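Local atomic coordinates of MAR1 Ribonuclease (Caenorhabditis elegans, PDB entry 2B34), a protein that probably acts as a hydrolase of the isochorismatase family, possibly a ribonuclease. Residues 129-133 with 134-138; 157-160 with 161-165; 8-12 with 13-17; 59-63 with 64-68. All coordinates share one frame; numbering follows the deposited sequence.

Contact 1: 129-133 with 134-138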
loop_
_atom_site.group_PDB
_atom_site.type_symbol
_atom_site.label_atom_id
_atom_site.label_comp_id
_atom_site.label_asym_id
_atom_site.label_seq_id
_atom_site.Cartn_x
_atom_site.Cartn_y
_atom_site.Cartn_z
ATOM N N VAL A 129 4.227 12.116 13.100
ATOM C CA VAL A 129 3.738 13.028 12.060
ATOM C C VAL A 129 2.404 12.546 11.507
ATOM O O VAL A 129 2.302 11.436 10.978
ATOM C CB VAL A 129 4.756 13.195 10.898
ATOM C CG1 VAL A 129 4.256 14.208 9.876
ATOM C CG2 VAL A 129 6.115 13.610 11.431
ATOM N N HIS A 130 1.389 13.397 11.638
ATOM C CA HIS A 130 0.063 13.139 11.095
ATOM C C HIS A 130 -0.156 14.007 9.860
ATOM O O HIS A 130 -0.401 15.215 9.960
ATOM C CB HIS A 130 -1.003 13.380 12.165
ATOM C CG HIS A 130 -0.848 12.499 13.369
ATOM N ND1 HIS A 130 0.260 12.551 14.192
ATOM C CD2 HIS A 130 -1.651 11.537 13.880
ATOM C CE1 HIS A 130 0.131 11.657 15.157
ATOM N NE2 HIS A 130 -1.022 11.032 14.992
ATOM N N VAL A 131 -0.030 13.374 8.696
ATOM C CA VAL A 131 -0.155 14.044 7.409
ATOM C C VAL A 131 -1.619 14.069 6.990
ATOM O O VAL A 131 -2.229 13.018 6.765
ATOM C CB VAL A 131 0.712 13.354 6.306
ATOM C CG1 VAL A 131 0.567 14.069 4.971
ATOM C CG2 VAL A 131 2.184 13.306 6.721
ATOM N N VAL A 132 -2.175 15.273 6.895
ATOM C CA VAL A 132 -3.575 15.453 6.513
ATOM C C VAL A 132 -3.664 15.460 4.991
ATOM O O VAL A 132 -3.449 16.492 4.349
ATOM C CB VAL A 132 -4.159 16.761 7.089
ATOM C CG1 VAL A 132 -5.663 16.800 6.895
ATOM C CG2 VAL A 132 -3.808 16.895 8.563
ATOM N N VAL A 133 -3.986 14.299 4.422
ATOM C CA VAL A 133 -3.901 14.083 2.975
ATOM C C VAL A 133 -4.855 14.953 2.145
ATOM O O VAL A 133 -4.550 15.296 1.001
ATOM C CB VAL A 133 -4.069 12.573 2.598
ATOM C CG1 VAL A 133 -2.951 11.730 3.211
ATOM C CG2 VAL A 133 -5.442 12.038 3.011
ATOM N N ASP A 134 -5.998 15.317 2.722
ATOM C CA ASP A 134 -6.948 16.194 2.035
ATOM C C ASP A 134 -6.630 17.692 2.198
ATOM O O ASP A 134 -7.405 18.559 1.778
ATOM C CB ASP A 134 -8.404 15.861 2.403
ATOM C CG ASP A 134 -8.659 15.796 3.909
ATOM O OD1 ASP A 134 -7.705 15.748 4.713
ATOM O OD2 ASP A 134 -9.848 15.777 4.291
ATOM N N ALA A 135 -5.474 17.976 2.793
ATOM C CA ALA A 135 -4.987 19.338 2.973
ATOM C C ALA A 135 -3.534 19.443 2.497
ATOM O O ALA A 135 -2.851 20.441 2.758
ATOM C CB ALA A 135 -5.116 19.750 4.434
ATOM N N VAL A 136 -3.078 18.406 1.791
ATOM C CA VAL A 136 -1.709 18.317 1.266
ATOM C C VAL A 136 -1.747 17.958 -0.227
ATOM O O VAL A 136 -2.453 17.030 -0.631
ATOM C CB VAL A 136 -0.858 17.285 2.068
ATOM C CG1 VAL A 136 0.474 16.986 1.374
ATOM C CG2 VAL A 136 -0.599 17.778 3.489
ATOM N N SER A 137 -1.004 18.704 -1.043
ATOM C CA SER A 137 -0.999 18.488 -2.491
ATOM C C SER A 137 0.300 18.943 -3.181
ATOM O O SER A 137 1.183 19.512 -2.539
ATOM C CB SER A 137 -2.212 19.174 -3.129
ATOM O OG SER A 137 -2.402 18.724 -4.454
ATOM N N SER A 138 0.390 18.683 -4.488
ATOM C CA SER A 138 1.545 19.054 -5.314
ATOM C C SER A 138 1.075 19.616 -6.655
ATOM O O SER A 138 -0.117 19.591 -6.956
ATOM C CB SER A 138 2.430 17.831 -5.588
ATOM O OG SER A 138 2.954 17.278 -4.399
#
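Val-132 and Ala-135 are the two ends of a type I beta turn, a buried local contact that bends the chain where strand 128-137 is interrupted on its way through the central parallel sheet. The turn is closed by Ala-135 N, which donates to Val-132 O over 3.0 Å with an N-H...O angle of 151°. Val-133 and Asp-134 occupy the two corners. The Asp-134 side chain folds back over the turn: with CG held between its own backbone N and carbonyl carbon (chi1 51°), OD1 comes to 3.2 Å from Val-132 CG1. Its other oxygen, OD2, is hydrogen-bonded to Ser-161 OG, so the buried carboxylate has a polar partner. On the valine side, Val-132 CG1 also meets Ala-135 CB at 3.9 Å, the small alanine methyl packing against the valine branch on the inside of the bend. Beyond the turn, Val-136 CG2 presses on Val-132 O at 3.2 Å and meets Val-131 CG1 at 4.2 Å, the two valine side chains, Val-131 and Val-136, crossing at about a right angle. The carbonyls Val-133 O and Val-136 O stand 3.2 Å apart; both are hydrogen-bonded by the guanidinium of Arg-144, which probably offsets their mutual repulsion. Val-132 packs on Ile-105 and Val-107 of strand 103-109 and on Leu-43 of helix 33-49, where Thr-39 and Ser-40 meet Ala-135. Val-131 touches Thr-119 of helix 114-124, while Val-133 reaches Phe-146 of the second subunit.

Contact 2: 157-160 with 161-165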
loop_
_atom_site.group_PDB
_atom_site.type_symbol
_atom_site.label_atom_id
_atom_site.label_comp_id
_atom_site.label_asym_id
_atom_site.label_seq_id
_atom_site.Cartn_x
_atom_site.Cartn_y
_atom_site.Cartn_z
ATOM N N ILE A 157 1.862 9.048 9.595
ATOM C CA ILE A 157 0.480 8.590 9.519
ATOM C C ILE A 157 -0.265 9.408 8.468
ATOM O O ILE A 157 -0.256 10.642 8.498
ATOM C CB ILE A 157 -0.224 8.645 10.902
ATOM C CG1 ILE A 157 0.527 7.766 11.914
ATOM C CG2 ILE A 157 -1.690 8.199 10.788
ATOM C CD1 ILE A 157 0.035 7.901 13.348
ATOM N N LEU A 158 -0.892 8.704 7.530
ATOM C CA LEU A 158 -1.692 9.327 6.490
ATOM C C LEU A 158 -3.139 9.406 6.948
ATOM O O LEU A 158 -3.884 8.428 6.886
ATOM C CB LEU A 158 -1.571 8.556 5.169
ATOM C CG LEU A 158 -0.166 8.317 4.600
ATOM C CD1 LEU A 158 -0.237 7.406 3.374
ATOM C CD2 LEU A 158 0.548 9.630 4.268
ATOM N N THR A 159 -3.523 10.587 7.416
ATOM C CA THR A 159 -4.833 10.798 8.010
ATOM C C THR A 159 -5.642 11.816 7.212
ATOM O O THR A 159 -5.141 12.394 6.252
ATOM C CB THR A 159 -4.714 11.216 9.503
ATOM O OG1 THR A 159 -6.022 11.282 10.087
ATOM C CG2 THR A 159 -4.012 12.560 9.655
ATOM N N THR A 160 -6.895 12.022 7.607
ATOM C CA THR A 160 -7.745 13.028 6.973
ATOM C C THR A 160 -8.193 14.075 7.986
ATOM O O THR A 160 -8.123 13.849 9.200
ATOM C CB THR A 160 -8.979 12.406 6.288
ATOM O OG1 THR A 160 -9.720 11.632 7.240
ATOM C CG2 THR A 160 -8.563 11.514 5.125
ATOM N N SER A 161 -8.656 15.215 7.478
ATOM C CA SER A 161 -9.054 16.336 8.327
ATOM C C SER A 161 -10.116 15.961 9.359
ATOM O O SER A 161 -9.956 16.266 10.537
ATOM C CB SER A 161 -9.514 17.531 7.485
ATOM O OG SER A 161 -10.577 17.172 6.625
ATOM N N GLU A 162 -11.182 15.288 8.923
ATOM C CA GLU A 162 -12.255 14.901 9.841
ATOM C C GLU A 162 -11.799 13.850 10.854
ATOM O O GLU A 162 -12.168 13.919 12.032
ATOM C CB GLU A 162 -13.507 14.436 9.091
ATOM C CG GLU A 162 -14.752 14.455 9.968
ATOM C CD GLU A 162 -15.959 13.827 9.308
ATOM O OE1 GLU A 162 -16.516 14.433 8.370
ATOM O OE2 GLU A 162 -16.366 12.731 9.749
ATOM N N ALA A 163 -11.004 12.881 10.393
ATOM C CA ALA A 163 -10.396 11.898 11.292
ATOM C C ALA A 163 -9.573 12.591 12.381
ATOM O O ALA A 163 -9.646 12.218 13.553
ATOM C CB ALA A 163 -9.532 10.916 10.515
ATOM N N THR A 164 -8.805 13.605 11.985
ATOM C CA THR A 164 -7.939 14.340 12.911
ATOM C C THR A 164 -8.727 15.183 13.923
ATOM O O THR A 164 -8.457 15.107 15.125
ATOM C CB THR A 164 -6.898 15.204 12.155
ATOM O OG1 THR A 164 -6.161 14.373 11.253
ATOM C CG2 THR A 164 -5.916 15.868 13.114
ATOM N N ILE A 165 -9.699 15.962 13.441
ATOM C CA ILE A 165 -10.484 16.866 14.300
ATOM C C ILE A 165 -11.210 16.081 15.392
ATOM O O ILE A 165 -11.141 16.431 16.573
ATOM C CB ILE A 165 -11.549 17.686 13.499
ATOM C CG1 ILE A 165 -10.959 18.375 12.259
ATOM C CG2 ILE A 165 -12.261 18.693 14.405
ATOM C CD1 ILE A 165 -9.798 19.291 12.506
#
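Thr-160 and Thr-164 meet at the first turn of helix 161-169, where the end strand 157-159 of the sheet gives way to the helix and Thr-160 holds the N-cap position. Two donors from one residue grip Thr-160 O. Thr-164 N lies 2.9 Å from that oxygen, and Thr-164 OG1 donates to the same Thr-160 O, also at 2.9 Å, from 45° above the carbonyl plane. The hydroxyl gets there because OG1 stands beside its own backbone N (chi1 -55°), which turns it toward the carbonyl of Thr-160, one turn earlier. With a valine in its place, this carbonyl would probably keep just the amide of its two helix donors, and the link between side chain and cap would be lost. Thr-159 crosses Thr-164 at about a right angle and brings its methyl CG2 to 3.2 Å from Thr-164 OG1. Further out, neighbours fix the other hydroxyls: Thr-159 OG1 bonds Gln-150 and Thr-160 OG1 bonds Asp-143, both of the second subunit, while Ser-161 OG reaches Asp-134. Ala-163, with no more than a methyl to place, sets its CB beside two threonine oxygens, 3.6 Å from Thr-159 OG1 and 3.4 Å from Thr-160 OG1.

Contact 3: 8-12 with 13-17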
loop_
_atom_site.group_PDB
_atom_site.type_symbol
_atom_site.label_atom_id
_atom_site.label_comp_id
_atom_site.label_asym_id
_atom_site.label_seq_id
_atom_site.Cartn_x
_atom_site.Cartn_y
_atom_site.Cartn_z
ATOM N N ALA A 8 0.596 6.219 18.517
ATOM C CA ALA A 8 0.599 7.706 18.389
ATOM C C ALA A 8 -0.812 8.259 18.579
ATOM O O ALA A 8 -1.632 8.238 17.649
ATOM C CB ALA A 8 1.169 8.122 17.036
ATOM N N ARG A 9 -1.085 8.746 19.790
ATOM C CA ARG A 9 -2.424 9.213 20.154
ATOM C C ARG A 9 -2.459 10.719 20.382
ATOM O O ARG A 9 -2.094 11.210 21.454
ATOM C CB ARG A 9 -2.952 8.470 21.389
ATOM C CG ARG A 9 -2.916 6.941 21.294
ATOM C CD ARG A 9 -3.650 6.387 20.058
ATOM N NE ARG A 9 -5.098 6.598 20.100
ATOM C CZ ARG A 9 -5.958 5.844 20.784
ATOM N NH1 ARG A 9 -5.530 4.817 21.505
ATOM N NH2 ARG A 9 -7.253 6.122 20.748
ATOM N N ILE A 10 -2.905 11.441 19.358
ATOM C CA ILE A 10 -2.994 12.894 19.410
ATOM C C ILE A 10 -4.094 13.375 20.347
ATOM O O ILE A 10 -5.205 12.841 20.359
ATOM C CB ILE A 10 -3.233 13.528 18.012
ATOM C CG1 ILE A 10 -4.381 12.824 17.269
ATOM C CG2 ILE A 10 -1.956 13.529 17.201
ATOM C CD1 ILE A 10 -4.980 13.641 16.123
ATOM N N ASN A 11 -3.752 14.385 21.138
ATOM C CA ASN A 11 -4.731 15.180 21.862
ATOM C C ASN A 11 -4.267 16.643 21.829
ATOM O O ASN A 11 -3.134 16.909 21.418
ATOM C CB ASN A 11 -4.957 14.641 23.290
ATOM C CG ASN A 11 -3.702 14.671 24.151
ATOM O OD1 ASN A 11 -2.969 15.659 24.180
ATOM N ND2 ASN A 11 -3.469 13.588 24.879
ATOM N N PRO A 12 -5.140 17.592 22.220
ATOM C CA PRO A 12 -4.768 19.015 22.182
ATOM C C PRO A 12 -3.528 19.403 22.995
ATOM O O PRO A 12 -2.942 20.458 22.737
ATOM C CB PRO A 12 -6.012 19.716 22.744
ATOM C CG PRO A 12 -7.136 18.762 22.457
ATOM C CD PRO A 12 -6.532 17.410 22.674
ATOM N N THR A 13 -3.129 18.568 23.955
ATOM C CA THR A 13 -2.007 18.906 24.842
ATOM C C THR A 13 -0.642 18.356 24.406
ATOM O O THR A 13 0.389 18.776 24.936
ATOM C CB THR A 13 -2.281 18.512 26.320
ATOM O OG1 THR A 13 -2.492 17.100 26.417
ATOM C CG2 THR A 13 -3.502 19.250 26.864
ATOM N N ASN A 14 -0.628 17.433 23.444
ATOM C CA ASN A 14 0.634 16.850 22.970
ATOM C C ASN A 14 0.949 17.120 21.491
ATOM O O ASN A 14 1.877 16.527 20.930
ATOM C CB ASN A 14 0.680 15.340 23.276
ATOM C CG ASN A 14 -0.290 14.526 22.422
ATOM O OD1 ASN A 14 -0.938 15.048 21.511
ATOM N ND2 ASN A 14 -0.376 13.226 22.707
ATOM N N SER A 15 0.183 18.022 20.879
ATOM C CA SER A 15 0.208 18.230 19.431
ATOM C C SER A 15 0.490 19.668 18.995
ATOM O O SER A 15 0.221 20.622 19.725
ATOM C CB SER A 15 -1.119 17.769 18.810
ATOM O OG SER A 15 -1.330 16.381 19.017
ATOM N N ALA A 16 1.032 19.806 17.788
ATOM C CA ALA A 16 1.182 21.105 17.138
ATOM C C ALA A 16 0.711 21.016 15.693
ATOM O O ALA A 16 0.859 19.973 15.042
ATOM C CB ALA A 16 2.633 21.587 17.200
ATOM N N LEU A 17 0.134 22.109 15.200
ATOM C CA LEU A 17 -0.246 22.196 13.797
ATOM C C LEU A 17 0.815 22.949 13.008
ATOM O O LEU A 17 1.131 24.100 13.304
ATOM C CB LEU A 17 -1.617 22.858 13.632
ATOM C CG LEU A 17 -2.098 23.135 12.197
ATOM C CD1 LEU A 17 -2.354 21.847 11.385
ATOM C CD2 LEU A 17 -3.343 24.004 12.229
HETATM O O HOH W 1 -0.336 20.778 22.313
#
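Asn-11 and Asn-14 lay their side-chain amides on one another, the planes 17° apart, in the tight half of a turn that leads the N-terminal chain into strand 15-20. Asparagine suits both places because its amide can donate and accept close to the backbone. Asn-14 uses both ends: ND2 donates to Arg-9 O at 2.9 Å, an acceptor lying in the amide plane, while OD1 receives Asn-11 N at 2.9 Å in an almost straight bond of 178°. Asn-11 OD1 in turn forms an Asx turn, accepting Thr-13 N at 2.9 Å and, from above its carbonyl plane, Thr-13 OG1 at 2.7 Å. What brings that oxygen over the following residues is the first torsion of Asn-11 (chi1 61°), which holds CG between backbone N and carbonyl carbon. Asn-14 N closes a backbone turn on Asn-11 O at 3.3 Å. The solvent side is looser. A water donates to both Pro-12 O and Ser-15 O, each at 2.7 Å, Arg-9 swings away to salt bridges with Glu-124 and Asp-121 of the second subunit, and Thr-13 is exposed although its N and OG1 are tied to Asn-11. Pro-12, which has no N-H to satisfy, rests on Leu-50 and Ile-52 beyond helix 33-49. Ile-10 packs on His-130 of strand 128-137, and the backbone of Asn-14 pairs with Gln-102 and Asn-103, where strand 103-109 begins beside strand 15-20.

Contact 4: 59-63 with 64-68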
loop_
_atom_site.group_PDB
_atom_site.type_symbol
_atom_site.label_atom_id
_atom_site.label_comp_id
_atom_site.label_asym_id
_atom_site.label_seq_id
_atom_site.Cartn_x
_atom_site.Cartn_y
_atom_site.Cartn_z
ATOM N N GLN A 59 7.875 29.947 2.271
ATOM C CA GLN A 59 9.060 29.762 1.438
ATOM C C GLN A 59 9.305 31.011 0.606
ATOM O O GLN A 59 8.413 31.461 -0.113
ATOM C CB GLN A 59 8.891 28.543 0.519
ATOM C CG GLN A 59 10.006 28.339 -0.526
ATOM C CD GLN A 59 11.267 27.689 0.033
ATOM O OE1 GLN A 59 12.319 27.702 -0.611
ATOM N NE2 GLN A 59 11.166 27.108 1.219
ATOM N N TYR A 60 10.514 31.560 0.719
ATOM C CA TYR A 60 10.942 32.738 -0.046
ATOM C C TYR A 60 9.784 33.694 -0.382
ATOM O O TYR A 60 9.462 33.888 -1.557
ATOM C CB TYR A 60 11.689 32.293 -1.316
ATOM C CG TYR A 60 12.409 33.404 -2.062
ATOM C CD1 TYR A 60 13.449 34.120 -1.465
ATOM C CD2 TYR A 60 12.061 33.723 -3.375
ATOM C CE1 TYR A 60 14.108 35.138 -2.157
ATOM C CE2 TYR A 60 12.715 34.731 -4.071
ATOM C CZ TYR A 60 13.734 35.433 -3.460
ATOM O OH TYR A 60 14.378 36.434 -4.153
ATOM N N PRO A 61 9.151 34.291 0.652
ATOM C CA PRO A 61 7.969 35.130 0.421
ATOM C C PRO A 61 8.193 36.360 -0.477
ATOM O O PRO A 61 7.224 36.976 -0.915
ATOM C CB PRO A 61 7.544 35.547 1.836
ATOM C CG PRO A 61 8.739 35.349 2.681
ATOM C CD PRO A 61 9.484 34.203 2.087
ATOM N N LYS A 62 9.451 36.701 -0.755
ATOM C CA LYS A 62 9.777 37.777 -1.693
ATOM C C LYS A 62 9.345 37.424 -3.121
ATOM O O LYS A 62 8.875 38.285 -3.868
ATOM C CB LYS A 62 11.276 38.090 -1.650
ATOM C CG LYS A 62 11.685 39.306 -2.473
ATOM C CD LYS A 62 13.166 39.603 -2.348
ATOM C CE LYS A 62 13.573 40.754 -3.270
ATOM N NZ LYS A 62 13.331 40.428 -4.712
ATOM N N GLY A 63 9.502 36.158 -3.491
ATOM C CA GLY A 63 9.107 35.693 -4.816
ATOM C C GLY A 63 7.777 34.963 -4.839
ATOM O O GLY A 63 7.073 34.979 -5.850
ATOM N N LEU A 64 7.426 34.335 -3.722
ATOM C CA LEU A 64 6.261 33.453 -3.669
ATOM C C LEU A 64 5.062 34.072 -2.942
ATOM O O LEU A 64 3.981 33.477 -2.890
ATOM C CB LEU A 64 6.650 32.101 -3.046
ATOM C CG LEU A 64 7.566 31.133 -3.818
ATOM C CD1 LEU A 64 8.940 31.712 -4.138
ATOM C CD2 LEU A 64 7.744 29.853 -3.036
ATOM N N GLY A 65 5.253 35.271 -2.397
ATOM C CA GLY A 65 4.201 35.955 -1.649
ATOM C C GLY A 65 3.973 35.323 -0.289
ATOM O O GLY A 65 4.755 34.476 0.152
ATOM N N HIS A 66 2.886 35.719 0.364
ATOM C CA HIS A 66 2.616 35.314 1.740
ATOM C C HIS A 66 1.476 34.299 1.866
ATOM O O HIS A 66 0.751 34.050 0.904
ATOM C CB HIS A 66 2.338 36.558 2.591
ATOM C CG HIS A 66 3.473 37.536 2.607
ATOM N ND1 HIS A 66 4.633 37.317 3.319
ATOM C CD2 HIS A 66 3.634 38.727 1.983
ATOM C CE1 HIS A 66 5.457 38.334 3.139
ATOM N NE2 HIS A 66 4.876 39.202 2.330
ATOM N N THR A 67 1.330 33.724 3.061
ATOM C CA THR A 67 0.229 32.810 3.378
ATOM C C THR A 67 -1.118 33.379 2.908
ATOM O O THR A 67 -1.426 34.550 3.154
ATOM C CB THR A 67 0.173 32.501 4.903
ATOM O OG1 THR A 67 1.434 31.983 5.339
ATOM C CG2 THR A 67 -0.919 31.485 5.234
ATOM N N VAL A 68 -1.892 32.539 2.218
ATOM C CA VAL A 68 -3.233 32.870 1.728
ATOM C C VAL A 68 -4.086 33.524 2.831
ATOM O O VAL A 68 -4.220 32.965 3.925
ATOM C CB VAL A 68 -3.934 31.601 1.157
ATOM C CG1 VAL A 68 -5.417 31.841 0.888
ATOM C CG2 VAL A 68 -3.223 31.124 -0.110
#
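Leu-64 sets its two methyl branches against Gln-59 and Tyr-60, and with Pro-61 and Gly-63 it makes up most of this local contact around the short helix 61-64. Its side chain stands with CG beside the backbone N (chi1 -70°), from where CD2 runs alongside the Gln-59 chain, 3.7 Å from CG of Gln-59. The other branch, CD1, comes to the edge of the Tyr-60 ring, close to its plane, at 3.8 Å from Tyr-60 CD2. Main-chain bonds anchor the same residues: Tyr-60 O, at the N-cap, accepts Leu-64 N at 3.0 Å and Gly-63 N as well. Trimmed to an alanine, this leucine would keep the backbone bond but would probably open a gap against the Gln-59 chain and leave the Tyr-60 ring edge without its apolar neighbour. Pro-61 suits the first helical position, where its missing N-H costs no helix bond; its CB touches the His-66 ring obliquely, 3.7 Å from ND1, and that nitrogen is held by Glu-58. The proline CA also makes a CA-H...O contact of 3.3 Å with Gly-65 O. Gly-63 suits its place because it has no side chain where Tyr-60 CE2 lies close. Further on, Gly-65 N gives a weak bond to Pro-61 O, and its positive phi of 73° is one that glycine adopts most easily. Loop residues Gln-23 and Phe-26 back the leucine. N-cap, proline at the first turn and a glycine with positive phi just past the last turn are the usual boundary signals of a short helix.

Contacts 1 and 2 lie on neighbouring strands, their centres 9 Å apart, and Val-131 N probably hydrogen-bonds Ile-157 O at 2.7 Å. Contact 3 joins them at one end of the sheet: its centre is about 12 Å from that of contact 2, Ile-10 CD1 meets Thr-164 CG2 at 3.9 Å, and Ile-10 CG2 lies 3.5 Å from His-130 NE2. Contact 4 stands apart, its centre about 20 Å from contact 1 and about 27 and 28 Å from contacts 2 and 3, on the other side of the chain's centre from both. Contacts 1, 2 and 4 lie at or just past the C-terminal ends of sheet strands, the edge where the active site of this fold is probably found.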